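Local coordinates for oxidoreductase, 2OG-Fe oxygenase family protein, putative, expressed (Oryza sativa subsp. japonica, PDB 5XOI) that probably acts as an AlkB-family dioxygenase that uses iron(II) and 2-oxoglutarate, here holding manganese in its metal site, at residues 56-61 / 81-86; 91-96 / 118-123. All blocks are in the same frame, centred on the assembly; numbering follows the deposited sequence.

Contact 1: residues 56-61 / 81-86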
# COMPACT_ATOMS: atom_id res chain seq x y z
N GLN A 56 11.67 -0.70 -7.07
CA GLN A 56 11.74 -2.15 -7.10
C GLN A 56 10.54 -2.72 -6.36
O GLN A 56 9.95 -2.05 -5.51
CB GLN A 56 13.03 -2.67 -6.45
CG GLN A 56 14.32 -2.14 -7.08
CD GLN A 56 15.53 -2.42 -6.20
OE1 GLN A 56 16.04 -1.54 -5.52
NE2 GLN A 56 15.97 -3.67 -6.20
N MET A 57 10.19 -3.97 -6.67
CA MET A 57 9.01 -4.57 -6.08
C MET A 57 9.22 -6.06 -5.85
O MET A 57 10.08 -6.70 -6.46
CB MET A 57 7.76 -4.36 -6.96
CG MET A 57 7.88 -5.01 -8.35
SD MET A 57 6.36 -4.77 -9.30
CE MET A 57 5.30 -5.97 -8.50
N MET A 58 8.42 -6.60 -4.94
CA MET A 58 8.29 -8.03 -4.77
C MET A 58 6.90 -8.28 -4.20
O MET A 58 6.33 -7.42 -3.53
CB MET A 58 9.38 -8.63 -3.87
CG MET A 58 9.30 -8.24 -2.40
SD MET A 58 10.25 -9.36 -1.30
CE MET A 58 9.30 -10.87 -1.43
N CYS A 59 6.35 -9.45 -4.49
CA CYS A 59 5.02 -9.76 -3.99
C CYS A 59 5.12 -10.79 -2.87
O CYS A 59 6.04 -11.60 -2.83
CB CYS A 59 4.11 -10.28 -5.11
SG CYS A 59 3.68 -9.02 -6.34
N LEU A 60 4.17 -10.71 -1.95
CA LEU A 60 3.92 -11.77 -0.99
C LEU A 60 2.51 -12.30 -1.22
O LEU A 60 1.61 -11.54 -1.58
CB LEU A 60 4.05 -11.29 0.46
CG LEU A 60 5.21 -10.37 0.80
CD1 LEU A 60 5.06 -9.85 2.24
CD2 LEU A 60 6.52 -11.10 0.63
N GLY A 61 2.33 -13.60 -0.99
CA GLY A 61 1.08 -14.25 -1.30
C GLY A 61 1.01 -14.59 -2.78
O GLY A 61 1.86 -15.33 -3.28
N GLN A 81 8.39 -18.79 -6.42
CA GLN A 81 7.12 -18.55 -5.75
C GLN A 81 7.29 -17.45 -4.70
O GLN A 81 8.29 -17.43 -3.99
CB GLN A 81 6.61 -19.82 -5.08
CG GLN A 81 5.30 -19.64 -4.32
CD GLN A 81 4.73 -20.94 -3.80
OE1 GLN A 81 5.04 -22.02 -4.31
NE2 GLN A 81 3.88 -20.85 -2.78
N PRO A 82 6.34 -16.52 -4.61
CA PRO A 82 6.46 -15.47 -3.60
C PRO A 82 6.38 -16.05 -2.21
O PRO A 82 5.71 -17.08 -1.97
CB PRO A 82 5.27 -14.54 -3.91
CG PRO A 82 4.43 -15.26 -4.91
CD PRO A 82 5.27 -16.25 -5.58
N PRO A 83 7.08 -15.46 -1.24
CA PRO A 83 6.84 -15.80 0.16
C PRO A 83 5.37 -15.58 0.50
O PRO A 83 4.69 -14.76 -0.12
CB PRO A 83 7.74 -14.83 0.93
CG PRO A 83 8.78 -14.38 -0.07
CD PRO A 83 8.09 -14.39 -1.41
N SER A 84 4.87 -16.32 1.48
CA SER A 84 3.51 -16.05 1.89
C SER A 84 3.47 -14.79 2.75
O SER A 84 4.49 -14.31 3.25
CB SER A 84 2.92 -17.24 2.65
OG SER A 84 3.68 -17.53 3.80
N ILE A 85 2.27 -14.24 2.89
CA ILE A 85 2.06 -13.04 3.72
C ILE A 85 2.20 -13.44 5.18
O ILE A 85 1.46 -14.32 5.65
CB ILE A 85 0.69 -12.40 3.44
CG1 ILE A 85 0.55 -12.04 1.96
CG2 ILE A 85 0.48 -11.17 4.33
CD1 ILE A 85 -0.82 -11.45 1.62
N PRO A 86 3.12 -12.83 5.93
CA PRO A 86 3.20 -13.11 7.37
C PRO A 86 1.86 -12.85 8.05
O PRO A 86 1.18 -11.87 7.74
CB PRO A 86 4.28 -12.13 7.86
CG PRO A 86 5.13 -11.87 6.65
CD PRO A 86 4.20 -11.94 5.47
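M58 meets P83 through its terminal methyl: CE lies 3.7 Å from P83 CD, with the two side chains at about a right angle. CG lies between the backbone N and the carbonyl carbon (chi1 69°), and a later bend at chi3 places CE on the ring. Methionine suits the place because its unbranched, flexible chain brings a methyl to a rigid proline ring although its CB does not point there. C59 takes part through its backbone, its O resting 3.2 Å from P82 CB. L60, where the chain turns a corner, fans out over three residues: CD2 packs on P83 CB at 3.9 Å, CB on I85 CG1, and CD1 on P86 CD, also 3.9 Å away. L60 CA makes a bent CA-H...O contact with P83 O (3.2 Å). That oxygen's main partner is G61 N, 2.8 Å away in a nearly straight hydrogen bond (164°) lying in the carbonyl plane. Positive phi (81°) favours glycine at 61, where I85 CG1 packs 3.8 Å from G61 N. The prolines, lacking an N-H, give 81-86 an apolar edge with one carbonyl turned to G61 N. The segment lies over the corner at L60, edging the main sheet of the 2OG-Fe(II) oxygenase domain, where M57 touches the 2-oxoglutarate-binding R48 and N128. Strand 55-59 pairs with strand 124-131; L35 of helix 22-37 touches L60 and P83, and P86 is the N-cap residue of helix 87-106.

Contact 2: residues 91-96 / 118-123; sequences KIVKDA and PPLSPD
K94 NZ is the polar centre, giving a hydrogen bond to L120 O at 2.9 Å and a weak one to S121 OG at 3.3 Å. The ammonium approaches the L120 carbonyl from 21° off its plane, at a C=O...N angle of 135°. Its aliphatic chain is extended as far as CE; the bend at chi4 (-66°) then sets NZ beside L120 O. Lysine suits this exposed helix position because its long methylene chain spans the gap to a loop, whose carbonyl and hydroxyl oxygens accept hydrogen bonds from the ammonium. The adjacent V93 points its CB at the loop, and its CG1, anti to the backbone N, meets L120 CD2 at 4.1 Å and P122 CG at 4.2 Å. A short branched side chain suits the close approach of helix, loop and sheet. In the double-stranded beta-helix fold of this family, helix 87-106 lies against the main sheet, and here V93 also touches V156, F158 and F228 on its strands. Residues 118-123 lead into strand 124-131. L120 likewise turns its side chain onto V156, while P122 packs on F228 and S121 N is hydrogen-bonded to OE1 of Q230.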
# COMPACT_ATOMS: atom_id res chain seq x y z
N LYS A 91 -2.81 -9.46 10.46
CA LYS A 91 -3.41 -8.98 11.71
C LYS A 91 -3.49 -7.46 11.73
O LYS A 91 -4.52 -6.88 12.09
CB LYS A 91 -2.61 -9.50 12.90
CG LYS A 91 -3.00 -8.91 14.26
CD LYS A 91 -1.79 -8.31 14.99
CE LYS A 91 -2.19 -7.37 16.12
NZ LYS A 91 -1.02 -6.93 16.94
N ILE A 92 -2.39 -6.80 11.37
CA ILE A 92 -2.35 -5.34 11.38
C ILE A 92 -3.34 -4.78 10.36
O ILE A 92 -4.03 -3.79 10.64
CB ILE A 92 -0.93 -4.83 11.10
CG1 ILE A 92 0.03 -5.27 12.21
CG2 ILE A 92 -0.93 -3.31 10.98
CD1 ILE A 92 1.50 -4.94 11.93
N VAL A 93 -3.45 -5.42 9.19
CA VAL A 93 -4.42 -4.99 8.18
C VAL A 93 -5.84 -5.03 8.74
O VAL A 93 -6.62 -4.08 8.58
CB VAL A 93 -4.29 -5.87 6.92
CG1 VAL A 93 -5.51 -5.69 6.03
CG2 VAL A 93 -3.01 -5.51 6.14
N LYS A 94 -6.20 -6.13 9.38
CA LYS A 94 -7.55 -6.26 9.93
C LYS A 94 -7.79 -5.27 11.06
O LYS A 94 -8.91 -4.74 11.19
CB LYS A 94 -7.77 -7.69 10.40
CG LYS A 94 -8.03 -8.66 9.26
CD LYS A 94 -7.91 -10.10 9.71
CE LYS A 94 -7.63 -11.04 8.54
NZ LYS A 94 -8.77 -11.09 7.59
N ASP A 95 -6.77 -5.01 11.88
CA ASP A 95 -6.89 -3.98 12.92
C ASP A 95 -7.12 -2.60 12.31
O ASP A 95 -7.91 -1.80 12.83
CB ASP A 95 -5.63 -3.95 13.79
CG ASP A 95 -5.52 -5.15 14.73
OD1 ASP A 95 -6.50 -5.90 14.88
OD2 ASP A 95 -4.44 -5.33 15.32
N ALA A 96 -6.42 -2.30 11.20
CA ALA A 96 -6.58 -1.01 10.55
C ALA A 96 -8.00 -0.83 10.01
O ALA A 96 -8.59 0.25 10.13
CB ALA A 96 -5.56 -0.87 9.41
N PRO A 118 -15.75 -2.78 3.74
CA PRO A 118 -15.87 -4.24 3.77
C PRO A 118 -14.64 -4.87 4.41
O PRO A 118 -13.55 -4.27 4.40
CB PRO A 118 -15.99 -4.63 2.29
CG PRO A 118 -16.34 -3.36 1.57
CD PRO A 118 -15.71 -2.26 2.36
N PRO A 119 -14.77 -6.06 4.97
CA PRO A 119 -13.59 -6.73 5.54
C PRO A 119 -12.61 -7.13 4.45
O PRO A 119 -12.93 -7.16 3.26
CB PRO A 119 -14.18 -7.96 6.24
CG PRO A 119 -15.40 -8.25 5.44
CD PRO A 119 -15.97 -6.92 5.04
N LEU A 120 -11.39 -7.43 4.87
CA LEU A 120 -10.36 -7.85 3.92
C LEU A 120 -9.62 -9.05 4.47
O LEU A 120 -9.21 -9.06 5.63
CB LEU A 120 -9.37 -6.72 3.63
CG LEU A 120 -8.55 -6.82 2.35
CD1 LEU A 120 -9.43 -6.66 1.12
CD2 LEU A 120 -7.40 -5.78 2.36
N SER A 121 -9.46 -10.06 3.62
CA SER A 121 -8.58 -11.19 3.88
C SER A 121 -7.54 -11.17 2.76
O SER A 121 -7.66 -11.91 1.77
CB SER A 121 -9.36 -12.50 3.93
OG SER A 121 -10.30 -12.45 4.99
N PRO A 122 -6.51 -10.33 2.88
CA PRO A 122 -5.62 -10.11 1.74
C PRO A 122 -4.85 -11.37 1.42
O PRO A 122 -4.33 -12.06 2.30
CB PRO A 122 -4.69 -8.99 2.22
CG PRO A 122 -4.71 -9.09 3.71
CD PRO A 122 -6.10 -9.58 4.08
N ASP A 123 -4.79 -11.69 0.12
CA ASP A 123 -3.94 -12.74 -0.40
C ASP A 123 -2.91 -12.17 -1.36
O ASP A 123 -2.16 -12.93 -1.98
CB ASP A 123 -4.76 -13.84 -1.08
CG ASP A 123 -5.76 -13.30 -2.09
OD1 ASP A 123 -5.67 -12.10 -2.45
OD2 ASP A 123 -6.62 -14.07 -2.54

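How the contacts relate
Both contacts bear on helix 87-106: contact 1 fixes the loop leading into it against the chain at the edge of the main sheet, contact 2 ties the helix to the loop that follows it. Each is partly buried. Contact 1 is the larger, 349 against 186 Å², and its apolar prolines close on the chain just past strand 55-59 with one backbone hydrogen bond; contact 2 splits into a buried apolar side facing the sheet and a solvent-side lysine bond. Strand 124-131 links them, pairing with strand 55-59 in contact 1 and following directly on the loop of contact 2. They also touch, I85 CD1 lying 3.6 Å from P122 O.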